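Local structure of D-galactonate dehydratase family member SEN1436 (Salmonella enterica subsp. enterica serovar Enteritidis, 3TW9) at residues P110-W124 against C322-R334. The protein catalyses weakly, in vitro, the magnesium-dependent dehydration of D-gluconate to 2-dehydro-3-deoxy-D-gluconate, and probably has no significant role in gluconate breakdown in vivo. Numbering follows the deposited sequence.
Sequences PIMNNALSGVDMALW and CHVSTIGGITPAR
Asp-120 turns its carboxylate onto the first turn of helix 330-342, where both oxygens are used by Thr-331. Asp-120 OD2 accepts the backbone N-H of Thr-331, N to OD2 2.8 Å, in a nearly straight bond (175° at the hydrogen), on its syn side but tilted out of the carboxylate plane. Asp-120 OD1 accepts the hydroxyl of Thr-331 on its syn lone pair, OG1 to OD1 2.5 Å. With Asp-120 CG anti to the backbone N (chi1 -177°), the acid reaches past Gly-329, the N-cap residue, to the helix start, whose dipole would probably favour the negative charge. Thr-331 OG1 also accepts the indole N-H of Trp-124, NE1 to OG1 3.0 Å, close to the ring plane. Ile-330 lies over one face of that indole: its CG2 methyl sits 3.7 Å from the centroid of the five-membered ring of Trp-124, a CH-pi contact that, with the edge bond, helps fix the rotation of the ring. Met-121, extended beyond CG, runs its CE to Val-324 CG1 at 3.8 Å. At the other end, Asn-113 ND2 donates to Thr-326 O (2.8 Å), with the acceptor in the amide plane; ND2 also hydrogen-bonds Val-303 O. The backbones come close at Gly-328 and Gly-329: Gly-328 CA makes a C-H...O contact of 3.3 Å to Asn-113 O, and Gly-329 lies beside Ser-117. Ser-117 OG bonds to Cys-63 O while resting against Ser-325. The contact joins helix 110-131 to the loop after barrel strand 319-320 and its following helix, the packing of N-terminal capping domain on (beta/alpha)-barrel characteristic of the mandelate racemase/muconate lactonizing enzyme family.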
loop_
_atom_site.group_PDB
_atom_site.type_symbol
_atom_site.label_atom_id
_atom_site.label_comp_id
_atom_site.label_asym_id
_atom_site.label_seq_id
_atom_site.Cartn_x
_atom_site.Cartn_y
_atom_site.Cartn_z
ATOM N N PRO C 110 -7.794 -17.353 11.519
ATOM C CA PRO C 110 -7.536 -16.481 12.701
ATOM C C PRO C 110 -6.365 -16.964 13.561
ATOM O O PRO C 110 -5.587 -16.146 14.079
ATOM C CB PRO C 110 -8.872 -16.484 13.450
ATOM C CG PRO C 110 -9.589 -17.772 13.020
ATOM C CD PRO C 110 -9.109 -18.036 11.573
ATOM N N ILE C 111 -6.187 -18.283 13.667
ATOM C CA ILE C 111 -5.046 -18.779 14.428
ATOM C C ILE C 111 -3.726 -18.578 13.656
ATOM O O ILE C 111 -2.753 -18.003 14.186
ATOM C CB ILE C 111 -5.228 -20.239 14.929
ATOM C CG1 ILE C 111 -6.443 -20.392 15.844
ATOM C CG2 ILE C 111 -3.948 -20.682 15.713
ATOM C CD1 ILE C 111 -6.777 -21.885 16.120
ATOM N N MET C 112 -3.714 -18.979 12.385
ATOM C CA MET C 112 -2.567 -18.763 11.495
ATOM C C MET C 112 -2.144 -17.294 11.408
ATOM O O MET C 112 -0.983 -16.982 11.515
ATOM C CB MET C 112 -2.872 -19.271 10.064
ATOM C CG MET C 112 -3.314 -20.741 9.982
ATOM S SD MET C 112 -1.953 -21.863 10.422
ATOM C CE MET C 112 -0.833 -21.690 9.061
ATOM N N ASN C 113 -3.107 -16.405 11.192
ATOM C CA ASN C 113 -2.786 -14.989 11.002
ATOM C C ASN C 113 -2.220 -14.370 12.295
ATOM O O ASN C 113 -1.338 -13.495 12.235
ATOM C CB ASN C 113 -4.012 -14.212 10.568
ATOM C CG ASN C 113 -4.552 -14.625 9.160
ATOM O OD1 ASN C 113 -3.986 -15.471 8.467
ATOM N ND2 ASN C 113 -5.669 -14.034 8.770
ATOM N N ASN C 114 -2.753 -14.804 13.446
ATOM C CA ASN C 114 -2.293 -14.260 14.746
ATOM C C ASN C 114 -0.858 -14.673 15.075
ATOM O O ASN C 114 -0.065 -13.865 15.560
ATOM C CB ASN C 114 -3.275 -14.598 15.877
ATOM C CG ASN C 114 -4.370 -13.554 16.023
ATOM O OD1 ASN C 114 -5.493 -13.713 15.526
ATOM N ND2 ASN C 114 -4.046 -12.468 16.687
ATOM N N ALA C 115 -0.518 -15.917 14.756
ATOM C CA ALA C 115 0.880 -16.386 14.836
ATOM C C ALA C 115 1.819 -15.551 13.989
ATOM O O ALA C 115 2.899 -15.198 14.448
ATOM C CB ALA C 115 0.979 -17.866 14.436
ATOM N N LEU C 116 1.404 -15.192 12.762
ATOM C CA LEU C 116 2.208 -14.333 11.888
ATOM C C LEU C 116 2.340 -12.897 12.409
ATOM O O LEU C 116 3.425 -12.282 12.320
ATOM C CB LEU C 116 1.577 -14.256 10.497
ATOM C CG LEU C 116 1.816 -15.392 9.543
ATOM C CD1 LEU C 116 0.625 -15.419 8.630
ATOM C CD2 LEU C 116 3.114 -15.146 8.779
ATOM N N SER C 117 1.232 -12.378 12.934
ATOM C CA SER C 117 1.170 -11.010 13.464
ATOM C C SER C 117 2.105 -10.818 14.650
ATOM O O SER C 117 2.754 -9.791 14.749
ATOM C CB SER C 117 -0.221 -10.701 13.925
ATOM O OG SER C 117 -0.238 -9.426 14.547
ATOM N N GLY C 118 2.170 -11.801 15.547
ATOM C CA GLY C 118 3.095 -11.677 16.683
ATOM C C GLY C 118 4.506 -11.411 16.197
ATOM O O GLY C 118 5.190 -10.497 16.677
ATOM N N VAL C 119 4.928 -12.189 15.218
ATOM C CA VAL C 119 6.210 -12.054 14.594
ATOM C C VAL C 119 6.355 -10.747 13.809
ATOM O O VAL C 119 7.315 -10.015 14.006
ATOM C CB VAL C 119 6.455 -13.283 13.661
ATOM C CG1 VAL C 119 7.683 -13.096 12.803
ATOM C CG2 VAL C 119 6.522 -14.585 14.483
ATOM N N ASP C 120 5.388 -10.451 12.928
ATOM C CA ASP C 120 5.470 -9.281 12.062
ATOM C C ASP C 120 5.586 -7.982 12.861
ATOM O O ASP C 120 6.450 -7.131 12.575
ATOM C CB ASP C 120 4.248 -9.232 11.133
ATOM C CG ASP C 120 4.311 -8.093 10.156
ATOM O OD1 ASP C 120 5.085 -8.188 9.194
ATOM O OD2 ASP C 120 3.605 -7.084 10.393
ATOM N N MET C 121 4.714 -7.834 13.847
ATOM C CA MET C 121 4.707 -6.639 14.700
ATOM C C MET C 121 6.037 -6.518 15.465
ATOM O O MET C 121 6.608 -5.427 15.535
ATOM C CB MET C 121 3.547 -6.661 15.691
ATOM C CG MET C 121 2.169 -6.498 15.115
ATOM S SD MET C 121 1.074 -6.112 16.463
ATOM C CE MET C 121 -0.498 -6.232 15.620
ATOM N N ALA C 122 6.531 -7.635 16.011
ATOM C CA ALA C 122 7.833 -7.634 16.722
ATOM C C ALA C 122 8.951 -7.182 15.814
ATOM O O ALA C 122 9.801 -6.420 16.218
ATOM C CB ALA C 122 8.142 -9.007 17.285
ATOM N N LEU C 123 8.932 -7.631 14.558
ATOM C CA LEU C 123 9.963 -7.216 13.599
ATOM C C LEU C 123 9.897 -5.723 13.272
ATOM O O LEU C 123 10.940 -5.073 13.151
ATOM C CB LEU C 123 9.886 -8.028 12.298
ATOM C CG LEU C 123 10.127 -9.532 12.458
ATOM C CD1 LEU C 123 9.972 -10.251 11.127
ATOM C CD2 LEU C 123 11.511 -9.840 13.034
ATOM N N TRP C 124 8.682 -5.185 13.154
ATOM C CA TRP C 124 8.505 -3.735 12.944
ATOM C C TRP C 124 9.049 -2.952 14.145
ATOM O O TRP C 124 9.708 -1.937 13.965
ATOM C CB TRP C 124 7.035 -3.378 12.668
ATOM C CG TRP C 124 6.671 -3.563 11.215
ATOM C CD1 TRP C 124 5.909 -4.571 10.680
ATOM C CD2 TRP C 124 7.090 -2.741 10.111
ATOM N NE1 TRP C 124 5.807 -4.410 9.316
ATOM C CE2 TRP C 124 6.537 -3.303 8.939
ATOM C CE3 TRP C 124 7.879 -1.579 10.000
ATOM C CZ2 TRP C 124 6.756 -2.744 7.657
ATOM C CZ3 TRP C 124 8.094 -1.019 8.726
ATOM C CH2 TRP C 124 7.526 -1.605 7.575
ATOM N N CYS C 322 -10.890 -4.355 10.438
ATOM C CA CYS C 322 -10.149 -5.592 10.780
ATOM C C CYS C 322 -9.416 -5.467 12.102
ATOM O O CYS C 322 -8.991 -4.374 12.521
ATOM C CB CYS C 322 -9.166 -5.991 9.679
ATOM S SG CYS C 322 -10.027 -6.277 8.103
ATOM N N HIS C 323 -9.354 -6.603 12.761
ATOM C CA HIS C 323 -8.522 -6.804 13.930
ATOM C C HIS C 323 -7.126 -7.068 13.373
ATOM O O HIS C 323 -6.896 -8.104 12.743
ATOM C CB HIS C 323 -9.126 -7.996 14.743
ATOM C CG HIS C 323 -8.579 -8.133 16.130
ATOM N ND1 HIS C 323 -9.326 -7.820 17.244
ATOM C CD2 HIS C 323 -7.387 -8.579 16.592
ATOM C CE1 HIS C 323 -8.614 -8.059 18.334
ATOM N NE2 HIS C 323 -7.432 -8.516 17.968
ATOM N N VAL C 324 -6.201 -6.119 13.576
ATOM C CA VAL C 324 -4.893 -6.120 12.889
ATOM C C VAL C 324 -4.102 -7.430 13.017
ATOM O O VAL C 324 -3.555 -7.964 11.991
ATOM C CB VAL C 324 -4.025 -4.893 13.291
ATOM C CG1 VAL C 324 -2.611 -5.010 12.718
ATOM C CG2 VAL C 324 -4.697 -3.608 12.787
ATOM N N SER C 325 -4.056 -7.962 14.244
ATOM C CA SER C 325 -3.334 -9.219 14.437
ATOM C C SER C 325 -4.001 -10.390 13.711
ATOM O O SER C 325 -3.322 -11.327 13.288
ATOM C CB SER C 325 -3.134 -9.563 15.908
ATOM O OG SER C 325 -4.383 -9.811 16.546
ATOM N N THR C 326 -5.316 -10.296 13.551
ATOM C CA THR C 326 -6.138 -11.366 12.982
ATOM C C THR C 326 -6.104 -11.377 11.411
ATOM O O THR C 326 -6.555 -12.324 10.798
ATOM C CB THR C 326 -7.551 -11.339 13.647
ATOM O OG1 THR C 326 -7.374 -11.408 15.080
ATOM C CG2 THR C 326 -8.407 -12.519 13.231
ATOM N N ILE C 327 -5.541 -10.333 10.807
ATOM C CA ILE C 327 -5.196 -10.350 9.373
ATOM C C ILE C 327 -3.680 -10.469 9.161
ATOM O O ILE C 327 -3.198 -10.366 8.041
ATOM C CB ILE C 327 -5.796 -9.142 8.595
ATOM C CG1 ILE C 327 -5.288 -7.800 9.151
ATOM C CG2 ILE C 327 -7.331 -9.221 8.623
ATOM C CD1 ILE C 327 -5.610 -6.602 8.284
ATOM N N GLY C 328 -2.936 -10.700 10.251
ATOM C CA GLY C 328 -1.524 -11.028 10.125
ATOM C C GLY C 328 -0.498 -9.951 10.402
ATOM O O GLY C 328 0.646 -10.111 10.021
ATOM N N GLY C 329 -0.891 -8.860 11.062
ATOM C CA GLY C 329 0.123 -7.864 11.428
ATOM C C GLY C 329 0.069 -6.527 10.727
ATOM O O GLY C 329 -0.856 -6.242 9.947
ATOM N N ILE C 330 1.111 -5.727 10.982
ATOM C CA ILE C 330 1.298 -4.393 10.386
ATOM C C ILE C 330 1.544 -4.476 8.881
ATOM O O ILE C 330 0.992 -3.682 8.118
ATOM C CB ILE C 330 2.453 -3.636 11.132
ATOM C CG1 ILE C 330 1.965 -3.223 12.530
ATOM C CG2 ILE C 330 2.989 -2.424 10.331
ATOM C CD1 ILE C 330 3.061 -2.703 13.470
ATOM N N THR C 331 2.348 -5.461 8.457
ATOM C CA THR C 331 2.624 -5.632 7.025
ATOM C C THR C 331 1.311 -5.744 6.212
ATOM O O THR C 331 1.061 -4.904 5.344
ATOM C CB THR C 331 3.605 -6.787 6.771
ATOM O OG1 THR C 331 4.883 -6.461 7.353
ATOM C CG2 THR C 331 3.762 -7.090 5.260
ATOM N N PRO C 332 0.442 -6.727 6.525
ATOM C CA PRO C 332 -0.801 -6.742 5.741
ATOM C C PRO C 332 -1.789 -5.620 6.028
ATOM O O PRO C 332 -2.488 -5.177 5.099
ATOM C CB PRO C 332 -1.414 -8.103 6.082
ATOM C CG PRO C 332 -0.789 -8.464 7.403
ATOM C CD PRO C 332 0.607 -7.976 7.293
ATOM N N ALA C 333 -1.862 -5.144 7.277
ATOM C CA ALA C 333 -2.816 -4.083 7.621
ATOM C C ALA C 333 -2.478 -2.780 6.897
ATOM O O ALA C 333 -3.378 -2.069 6.456
ATOM C CB ALA C 333 -2.868 -3.848 9.120
ATOM N N ARG C 334 -1.193 -2.479 6.787
ATOM C CA ARG C 334 -0.700 -1.322 6.052
ATOM C C ARG C 334 -1.110 -1.401 4.578
ATOM O O ARG C 334 -1.569 -0.405 3.994
ATOM C CB ARG C 334 0.832 -1.238 6.175
ATOM C CG ARG C 334 1.346 0.132 6.487
ATOM C CD ARG C 334 1.444 0.983 5.261
ATOM N NE ARG C 334 0.952 2.326 5.535
ATOM C CZ ARG C 334 1.369 3.435 4.930
ATOM N NH1 ARG C 334 2.311 3.401 3.996
ATOM N NH2 ARG C 334 0.832 4.592 5.276
#